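Local structure of endoribonuclease MazF4 (Mycobacterium tuberculosis, 5XE2) at residues A[22-27]-A[89-94]; A[54-59]-A[64-69]; A[69-74]-A[96-101]. The protein acts as the toxin of a type II toxin-antitoxin system, an mRNA interferase that cuts single-stranded mRNA between the first two bases of UCGCU. All coordinates share one frame; numbering follows the deposited sequence.

All three contacts lie in one PemK/MazF-family domain and reach the same antiparallel sheet. Contacts 1 and 3 both use helix 88-101: contact 1 its first half, contact 3 its last turns. Their centres are about 9 Å apart. Val26 CG1 of contact 1 touches Leu98 CD1 of contact 3 at 3.9 Å. Contact 2 is the hairpin beside them. Its centre is about 8 Å from that of contact 1 and about 13 Å from that of contact 3. Val54 CG2 bridges to the helix at 3.7 Å from Ala97 CB. Contacts 2 and 3 share Asp69, where the chain turns a corner. Val26 and contact 3 touch the second subunit; Asp69 O bonds it.

Contact 1 (A[22-27]-A[89-94]); sequences PWLIVS and ATMNKI
Leu24 and Ile94 meet tip to tip between strand 21-25 and helix 88-101. All the direct contacts here are apolar. Leu24 CD2 presses on Ile94 CD1 at 3.4 Å, tighter than usual van der Waals contact. The same methyl lies 4.2 Å from Ile94 CG2, so it faces two branches of the isoleucine. The chi1 of Leu24 (170°) sets CG anti to the backbone N and sends the branched end out toward the helix. Val26, just past the strand end, adds a looser touch: its CG1 is 4.3 Å from Ile94 CG2.

The sulfur of Met91 joins the same apolar group. Leu24 CD2 is 4.0 Å from Met91 SD, one helical turn before Ile94. The Met91 chain is bent at chi2 (-51°). This bend brings SD closer to Leu24 than the direction of its CB would suggest. Leu24 thus fits against residues three apart on one side of the helix.

This is the C-terminal helix of the MazF-like toxin, laid across the twisted antiparallel sheet. The central strand 21-25 offers Leu24 to it, while Ile25 turns away, to Val38 and Tyr12. Val66, on strand 65-75, also touches Ile94.

Polar groups work around this apolar patch. Thr90 OG1 is hydrogen-bonded to Asp60 OD2 and to Thr87 OG1 near the start of the helix. The carbonyl O of Val26 receives Arg8 NE, and the Val26 side chain packs on Leu102 of the second subunit.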
loop_
_atom_site.group_PDB
_atom_site.type_symbol
_atom_site.label_atom_id
_atom_site.label_comp_id
_atom_site.label_asym_id
_atom_site.label_seq_id
_atom_site.Cartn_x
_atom_site.Cartn_y
_atom_site.Cartn_z
ATOM N N PRO A 22 4.155 5.856 -14.888
ATOM C CA PRO A 22 2.722 5.825 -14.585
ATOM C C PRO A 22 2.379 5.073 -13.307
ATOM O O PRO A 22 2.969 4.028 -13.022
ATOM C CB PRO A 22 2.106 5.130 -15.804
ATOM C CG PRO A 22 3.199 4.324 -16.396
ATOM C CD PRO A 22 4.503 4.967 -16.014
ATOM N N TRP A 23 1.424 5.625 -12.563
ATOM C CA TRP A 23 0.960 5.059 -11.307
ATOM C C TRP A 23 -0.553 4.964 -11.335
ATOM O O TRP A 23 -1.226 5.907 -11.743
ATOM C CB TRP A 23 1.397 5.930 -10.127
ATOM C CG TRP A 23 2.860 5.894 -9.843
ATOM C CD1 TRP A 23 3.830 6.638 -10.449
ATOM C CD2 TRP A 23 3.531 5.078 -8.868
ATOM N NE1 TRP A 23 5.063 6.340 -9.914
ATOM C CE2 TRP A 23 4.911 5.385 -8.944
ATOM C CE3 TRP A 23 3.102 4.117 -7.940
ATOM C CZ2 TRP A 23 5.867 4.767 -8.127
ATOM C CZ3 TRP A 23 4.049 3.501 -7.128
ATOM C CH2 TRP A 23 5.419 3.835 -7.226
ATOM N N LEU A 24 -1.067 3.824 -10.882
ATOM C CA LEU A 24 -2.498 3.565 -10.796
ATOM C C LEU A 24 -3.027 3.827 -9.386
ATOM O O LEU A 24 -2.552 3.204 -8.426
ATOM C CB LEU A 24 -2.785 2.114 -11.158
ATOM C CG LEU A 24 -4.215 1.641 -10.873
ATOM C CD1 LEU A 24 -5.181 2.231 -11.878
ATOM C CD2 LEU A 24 -4.307 0.132 -10.868
ATOM N N ILE A 25 -4.054 4.670 -9.284
ATOM C CA ILE A 25 -4.647 5.030 -7.983
ATOM C C ILE A 25 -5.427 3.832 -7.422
ATOM O O ILE A 25 -6.342 3.328 -8.078
ATOM C CB ILE A 25 -5.627 6.226 -8.091
ATOM C CG1 ILE A 25 -4.969 7.459 -8.744
ATOM C CG2 ILE A 25 -6.201 6.577 -6.714
ATOM C CD1 ILE A 25 -3.729 7.964 -8.041
ATOM N N VAL A 26 -5.063 3.391 -6.216
ATOM C CA VAL A 26 -5.771 2.281 -5.542
ATOM C C VAL A 26 -6.460 2.646 -4.219
ATOM O O VAL A 26 -7.240 1.846 -3.690
ATOM C CB VAL A 26 -4.860 1.042 -5.372
ATOM C CG1 VAL A 26 -4.495 0.484 -6.750
ATOM C CG2 VAL A 26 -3.594 1.365 -4.584
ATOM N N SER A 27 -6.210 3.843 -3.699
ATOM C CA SER A 27 -6.920 4.321 -2.517
ATOM C C SER A 27 -8.397 4.604 -2.828
ATOM O O SER A 27 -8.766 4.875 -3.970
ATOM C CB SER A 27 -6.230 5.556 -1.918
ATOM O OG SER A 27 -5.674 6.385 -2.921
ATOM N N ALA A 89 -13.058 -4.942 -14.992
ATOM C CA ALA A 89 -12.491 -6.289 -15.061
ATOM C C ALA A 89 -11.031 -6.317 -14.606
ATOM O O ALA A 89 -10.662 -7.121 -13.757
ATOM C CB ALA A 89 -12.599 -6.851 -16.474
ATOM N N THR A 90 -10.203 -5.448 -15.178
ATOM C CA THR A 90 -8.788 -5.405 -14.790
ATOM C C THR A 90 -8.619 -4.949 -13.327
ATOM O O THR A 90 -7.759 -5.475 -12.625
ATOM C CB THR A 90 -7.949 -4.568 -15.775
ATOM O OG1 THR A 90 -7.997 -5.182 -17.071
ATOM C CG2 THR A 90 -6.473 -4.469 -15.334
ATOM N N MET A 91 -9.460 -4.017 -12.861
ATOM C CA MET A 91 -9.410 -3.570 -11.451
ATOM C C MET A 91 -9.702 -4.692 -10.455
ATOM O O MET A 91 -9.099 -4.725 -9.377
ATOM C CB MET A 91 -10.362 -2.393 -11.179
ATOM C CG MET A 91 -9.854 -1.027 -11.615
ATOM S SD MET A 91 -8.194 -0.586 -11.037
ATOM C CE MET A 91 -8.363 -0.615 -9.262
ATOM N N ASN A 92 -10.619 -5.600 -10.810
ATOM C CA ASN A 92 -10.928 -6.759 -9.962
ATOM C C ASN A 92 -9.734 -7.674 -9.772
ATOM O O ASN A 92 -9.518 -8.175 -8.675
ATOM C CB ASN A 92 -12.113 -7.569 -10.517
ATOM C CG ASN A 92 -13.460 -6.932 -10.211
ATOM O OD1 ASN A 92 -13.613 -6.190 -9.240
ATOM N ND2 ASN A 92 -14.451 -7.231 -11.036
ATOM N N LYS A 93 -8.967 -7.888 -10.840
ATOM C CA LYS A 93 -7.690 -8.611 -10.757
ATOM C C LYS A 93 -6.710 -7.857 -9.866
ATOM O O LYS A 93 -5.998 -8.461 -9.075
ATOM C CB LYS A 93 -7.051 -8.791 -12.138
ATOM C CG LYS A 93 -7.842 -9.647 -13.112
ATOM C CD LYS A 93 -7.138 -9.710 -14.461
ATOM C CE LYS A 93 -8.073 -10.160 -15.561
ATOM N NZ LYS A 93 -7.402 -10.144 -16.896
ATOM N N ILE A 94 -6.677 -6.533 -10.013
ATOM C CA ILE A 94 -5.820 -5.692 -9.180
ATOM C C ILE A 94 -6.215 -5.797 -7.708
ATOM O O ILE A 94 -5.336 -5.862 -6.855
ATOM C CB ILE A 94 -5.782 -4.224 -9.673
ATOM C CG1 ILE A 94 -5.057 -4.159 -11.019
ATOM C CG2 ILE A 94 -5.086 -3.313 -8.657
ATOM C CD1 ILE A 94 -5.389 -2.934 -11.838
#

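Contact 2 (A[54-59]-A[64-69]); sequences VAMGPS and GYVNAD
Val54 and Val66 face each other as an antiparallel hydrogen-bonded pair in the hairpin between strands 53-55 and 65-75. The pair is buried and gripped by two backbone bonds, with Val54 CB 4.3 Å from Val66 CB. Val54 N donates to Val66 O at 3.0 Å, in the carbonyl plane. In return Val66 N reaches Val54 O at 2.7 Å. That bond is nearly straight (174° at the hydrogen), though the donor is tilted 26° from the carbonyl plane. Tyr65 CA gives Val54 O a second, weaker CA-H...O contact at 3.4 Å. The two valine side chains lie on the buried face. Met56 comes to the same side, where its CE meets Val66 CG2 at 3.8 Å. Its chain is bent at chi2 (-59°), which folds the thioether back toward the valine.

The other face is more open to solvent, though Ala55 CB still sits close on the Tyr65 ring. These two residues form the non-hydrogen-bonded pair. Ala55 CB lies 3.5 Å from Tyr65 CE2 and approaches the ring obliquely. Ala55 is exposed, and the tyrosine is partly so.

Where the strands open into the loop between them, Gly64 O is held twice. Met56 N donates to it at 2.9 Å, and a water donates to it as well. The same water also donates to Met56 O at 3.2 Å, so it spans the mouth of the loop. Gly64 takes backbone angles natural to glycine.

Strand 65-75 continues the sheet on its other side to strand 37-44, where Val66 packs on Val41 and Leu43. Over the buried face lies helix 88-101, with Lys93 and Ala97 against Val54.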
loop_
_atom_site.group_PDB
_atom_site.type_symbol
_atom_site.label_atom_id
_atom_site.label_comp_id
_atom_site.label_asym_id
_atom_site.label_seq_id
_atom_site.Cartn_x
_atom_site.Cartn_y
_atom_site.Cartn_z
ATOM N N VAL A 54 -0.347 -7.787 -12.626
ATOM C CA VAL A 54 -1.561 -7.849 -13.442
ATOM C C VAL A 54 -1.271 -7.223 -14.806
ATOM O O VAL A 54 -0.967 -6.045 -14.889
ATOM C CB VAL A 54 -2.745 -7.104 -12.770
ATOM C CG1 VAL A 54 -4.011 -7.229 -13.612
ATOM C CG2 VAL A 54 -2.991 -7.648 -11.366
ATOM N N ALA A 55 -1.366 -8.021 -15.865
ATOM C CA ALA A 55 -1.220 -7.515 -17.223
ATOM C C ALA A 55 -2.462 -6.722 -17.622
ATOM O O ALA A 55 -3.596 -7.132 -17.348
ATOM C CB ALA A 55 -0.995 -8.667 -18.209
ATOM N N MET A 56 -2.242 -5.591 -18.280
ATOM C CA MET A 56 -3.328 -4.842 -18.885
ATOM C C MET A 56 -3.890 -5.668 -20.033
ATOM O O MET A 56 -3.164 -6.450 -20.657
ATOM C CB MET A 56 -2.835 -3.500 -19.415
ATOM C CG MET A 56 -2.346 -2.524 -18.359
ATOM S SD MET A 56 -3.607 -2.107 -17.134
ATOM C CE MET A 56 -2.919 -0.619 -16.439
ATOM N N GLY A 57 -5.180 -5.496 -20.290
ATOM C CA GLY A 57 -5.903 -6.282 -21.287
ATOM C C GLY A 57 -6.256 -5.474 -22.520
ATOM O O GLY A 57 -6.063 -4.250 -22.546
ATOM N N PRO A 58 -6.804 -6.150 -23.549
ATOM C CA PRO A 58 -7.077 -5.479 -24.817
ATOM C C PRO A 58 -8.117 -4.356 -24.735
ATOM O O PRO A 58 -8.169 -3.546 -25.649
ATOM C CB PRO A 58 -7.557 -6.618 -25.729
ATOM C CG PRO A 58 -8.073 -7.660 -24.805
ATOM C CD PRO A 58 -7.227 -7.564 -23.569
ATOM N N SER A 59 -8.914 -4.302 -23.660
ATOM C CA SER A 59 -9.876 -3.217 -23.432
ATOM C C SER A 59 -9.359 -2.077 -22.554
ATOM O O SER A 59 -10.044 -1.067 -22.421
ATOM C CB SER A 59 -11.157 -3.784 -22.813
ATOM O OG SER A 59 -11.699 -4.800 -23.641
ATOM N N GLY A 64 1.272 -2.916 -20.926
ATOM C CA GLY A 64 2.141 -3.200 -19.786
ATOM C C GLY A 64 1.442 -3.872 -18.616
ATOM O O GLY A 64 0.427 -4.560 -18.793
ATOM N N TYR A 65 2.016 -3.695 -17.422
ATOM C CA TYR A 65 1.688 -4.517 -16.262
ATOM C C TYR A 65 1.621 -3.664 -15.014
ATOM O O TYR A 65 2.396 -2.717 -14.874
ATOM C CB TYR A 65 2.753 -5.613 -16.055
ATOM C CG TYR A 65 2.945 -6.489 -17.269
ATOM C CD1 TYR A 65 3.737 -6.050 -18.336
ATOM C CD2 TYR A 65 2.319 -7.736 -17.377
ATOM C CE1 TYR A 65 3.904 -6.819 -19.471
ATOM C CE2 TYR A 65 2.490 -8.525 -18.514
ATOM C CZ TYR A 65 3.282 -8.053 -19.558
ATOM O OH TYR A 65 3.481 -8.789 -20.707
ATOM N N VAL A 66 0.709 -4.016 -14.108
ATOM C CA VAL A 66 0.618 -3.382 -12.797
ATOM C C VAL A 66 1.423 -4.221 -11.803
ATOM O O VAL A 66 1.192 -5.429 -11.682
ATOM C CB VAL A 66 -0.857 -3.235 -12.340
ATOM C CG1 VAL A 66 -0.955 -2.810 -10.882
ATOM C CG2 VAL A 66 -1.585 -2.243 -13.241
ATOM N N ASN A 67 2.383 -3.586 -11.128
ATOM C CA ASN A 67 3.112 -4.220 -10.016
ATOM C C ASN A 67 2.453 -3.853 -8.673
ATOM O O ASN A 67 2.735 -2.795 -8.094
ATOM C CB ASN A 67 4.587 -3.815 -10.053
ATOM C CG ASN A 67 5.389 -4.367 -8.876
ATOM O OD1 ASN A 67 4.912 -5.193 -8.102
ATOM N ND2 ASN A 67 6.618 -3.888 -8.735
ATOM N N ALA A 68 1.577 -4.733 -8.188
ATOM C CA ALA A 68 0.849 -4.510 -6.924
ATOM C C ALA A 68 1.713 -4.674 -5.677
ATOM O O ALA A 68 1.267 -4.324 -4.586
ATOM C CB ALA A 68 -0.372 -5.419 -6.835
ATOM N N ASP A 69 2.929 -5.211 -5.822
ATOM C CA ASP A 69 3.902 -5.214 -4.718
ATOM C C ASP A 69 4.470 -3.832 -4.401
ATOM O O ASP A 69 4.909 -3.599 -3.277
ATOM C CB ASP A 69 5.062 -6.194 -4.986
ATOM C CG ASP A 69 4.643 -7.650 -4.867
ATOM O OD1 ASP A 69 3.790 -7.962 -4.013
ATOM O OD2 ASP A 69 5.169 -8.490 -5.617
HETATM O O HOH W 1 -0.128 -5.825 -21.359
#

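Contact 3 (A[69-74]-A[96-101]); sequences DNIETL and TALATA
A water joins Asp69 to Ala101 by donating to both: to the carbonyl O of Ala101 at 2.7 Å and to Asp69 OD1 at 3.0 Å. OD1 also lies 3.4 Å from Ala101 CB. The CB of Asp69 points away from the helix, but CG lies beside the backbone N, anti to the carbonyl carbon (chi1 -72°), which brings OD1 to Ala101. OD2, the other oxygen, bonds to Thr52 OG1, so both carboxylate oxygens are engaged.

Deeper in, the contact is apolar. Ile71 CD1 meets Leu98 CD2 at 4.1 Å, one side chain crossing the other at a slant. Ile71 CG1 lies almost as near to the same methyl. Val41 of strand 37-44 backs both residues.

On the strand's other face, Asn70 ND2 donates to Glu72 OE2 at 3.1 Å, on the anti side, 23° out of the carboxylate plane. This corner of the MazF-like fold also meets the second subunit. Ile71 packs on its Ile71, and Asp69 O accepts a bond from its Arg31 NH1.

If the carboxylate is ionised, as is likely, OD1 and the Ala101 carbonyl O are both acceptors. The water, donating to each, probably eases their nearness at the helix end.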
loop_
_atom_site.group_PDB
_atom_site.type_symbol
_atom_site.label_atom_id
_atom_site.label_comp_id
_atom_site.label_asym_id
_atom_site.label_seq_id
_atom_site.Cartn_x
_atom_site.Cartn_y
_atom_site.Cartn_z
ATOM N N ASP A 69 2.929 -5.211 -5.822
ATOM C CA ASP A 69 3.902 -5.214 -4.718
ATOM C C ASP A 69 4.470 -3.832 -4.401
ATOM O O ASP A 69 4.909 -3.599 -3.277
ATOM C CB ASP A 69 5.062 -6.194 -4.986
ATOM C CG ASP A 69 4.643 -7.650 -4.867
ATOM O OD1 ASP A 69 3.790 -7.962 -4.013
ATOM O OD2 ASP A 69 5.169 -8.490 -5.617
ATOM N N ASN A 70 4.466 -2.928 -5.384
ATOM C CA ASN A 70 5.045 -1.606 -5.215
ATOM C C ASN A 70 3.935 -0.594 -4.952
ATOM O O ASN A 70 3.411 0.038 -5.872
ATOM C CB ASN A 70 5.889 -1.257 -6.448
ATOM C CG ASN A 70 6.690 0.043 -6.309
ATOM O OD1 ASN A 70 7.247 0.489 -7.297
ATOM N ND2 ASN A 70 6.777 0.636 -5.111
ATOM N N ILE A 71 3.580 -0.472 -3.676
ATOM C CA ILE A 71 2.507 0.395 -3.216
ATOM C C ILE A 71 3.141 1.623 -2.564
ATOM O O ILE A 71 3.992 1.489 -1.680
ATOM C CB ILE A 71 1.578 -0.338 -2.215
ATOM C CG1 ILE A 71 0.989 -1.620 -2.827
ATOM C CG2 ILE A 71 0.424 0.561 -1.783
ATOM C CD1 ILE A 71 0.598 -2.675 -1.807
ATOM N N GLU A 72 2.732 2.816 -2.996
ATOM C CA GLU A 72 3.275 4.067 -2.451
ATOM C C GLU A 72 2.212 5.130 -2.239
ATOM O O GLU A 72 1.154 5.111 -2.865
ATOM C CB GLU A 72 4.383 4.601 -3.367
ATOM C CG GLU A 72 5.602 3.694 -3.379
ATOM C CD GLU A 72 6.814 4.279 -4.059
ATOM O OE1 GLU A 72 6.892 5.519 -4.203
ATOM O OE2 GLU A 72 7.698 3.480 -4.462
ATOM N N THR A 73 2.509 6.053 -1.333
ATOM C CA THR A 73 1.667 7.189 -1.070
ATOM C C THR A 73 2.211 8.370 -1.887
ATOM O O THR A 73 3.374 8.738 -1.748
ATOM C CB THR A 73 1.644 7.520 0.436
ATOM O OG1 THR A 73 1.169 6.385 1.167
ATOM C CG2 THR A 73 0.729 8.716 0.730
ATOM N N LEU A 74 1.360 8.950 -2.734
ATOM C CA LEU A 74 1.727 10.090 -3.579
ATOM C C LEU A 74 0.966 11.353 -3.161
ATOM O O LEU A 74 -0.237 11.313 -2.923
ATOM C CB LEU A 74 1.420 9.775 -5.049
ATOM C CG LEU A 74 2.368 8.849 -5.825
ATOM C CD1 LEU A 74 2.499 7.475 -5.194
ATOM C CD2 LEU A 74 1.898 8.710 -7.262
ATOM N N THR A 96 -7.406 -8.389 -6.141
ATOM C CA THR A 96 -6.894 -9.673 -5.657
ATOM C C THR A 96 -5.384 -9.598 -5.473
ATOM O O THR A 96 -4.862 -10.067 -4.460
ATOM C CB THR A 96 -7.263 -10.820 -6.620
ATOM O OG1 THR A 96 -8.682 -10.829 -6.794
ATOM C CG2 THR A 96 -6.815 -12.175 -6.066
ATOM N N ALA A 97 -4.703 -8.999 -6.454
ATOM C CA ALA A 97 -3.253 -8.820 -6.410
ATOM C C ALA A 97 -2.796 -7.993 -5.188
ATOM O O ALA A 97 -1.840 -8.363 -4.493
ATOM C CB ALA A 97 -2.775 -8.177 -7.706
ATOM N N LEU A 98 -3.482 -6.881 -4.931
ATOM C CA LEU A 98 -3.231 -6.069 -3.734
ATOM C C LEU A 98 -3.424 -6.856 -2.432
ATOM O O LEU A 98 -2.592 -6.776 -1.525
ATOM C CB LEU A 98 -4.141 -4.844 -3.724
ATOM C CG LEU A 98 -3.880 -3.736 -4.742
ATOM C CD1 LEU A 98 -5.056 -2.780 -4.766
ATOM C CD2 LEU A 98 -2.593 -2.988 -4.416
ATOM N N ALA A 99 -4.519 -7.616 -2.338
ATOM C CA ALA A 99 -4.758 -8.484 -1.173
ATOM C C ALA A 99 -3.620 -9.497 -0.965
ATOM O O ALA A 99 -3.169 -9.713 0.158
ATOM C CB ALA A 99 -6.100 -9.204 -1.306
ATOM N N THR A 100 -3.142 -10.093 -2.055
ATOM C CA THR A 100 -2.019 -11.033 -1.991
ATOM C C THR A 100 -0.718 -10.347 -1.574
ATOM O O THR A 100 0.018 -10.865 -0.720
ATOM C CB THR A 100 -1.839 -11.780 -3.326
ATOM O OG1 THR A 100 -3.051 -12.470 -3.627
ATOM C CG2 THR A 100 -0.712 -12.797 -3.244
ATOM N N ALA A 101 -0.449 -9.172 -2.147
ATOM C CA ALA A 101 0.754 -8.422 -1.807
ATOM C C ALA A 101 0.810 -8.098 -0.300
ATOM O O ALA A 101 1.859 -8.209 0.309
ATOM C CB ALA A 101 0.837 -7.156 -2.634
HETATM O O HOH W 2 4.197 -7.961 -1.078
#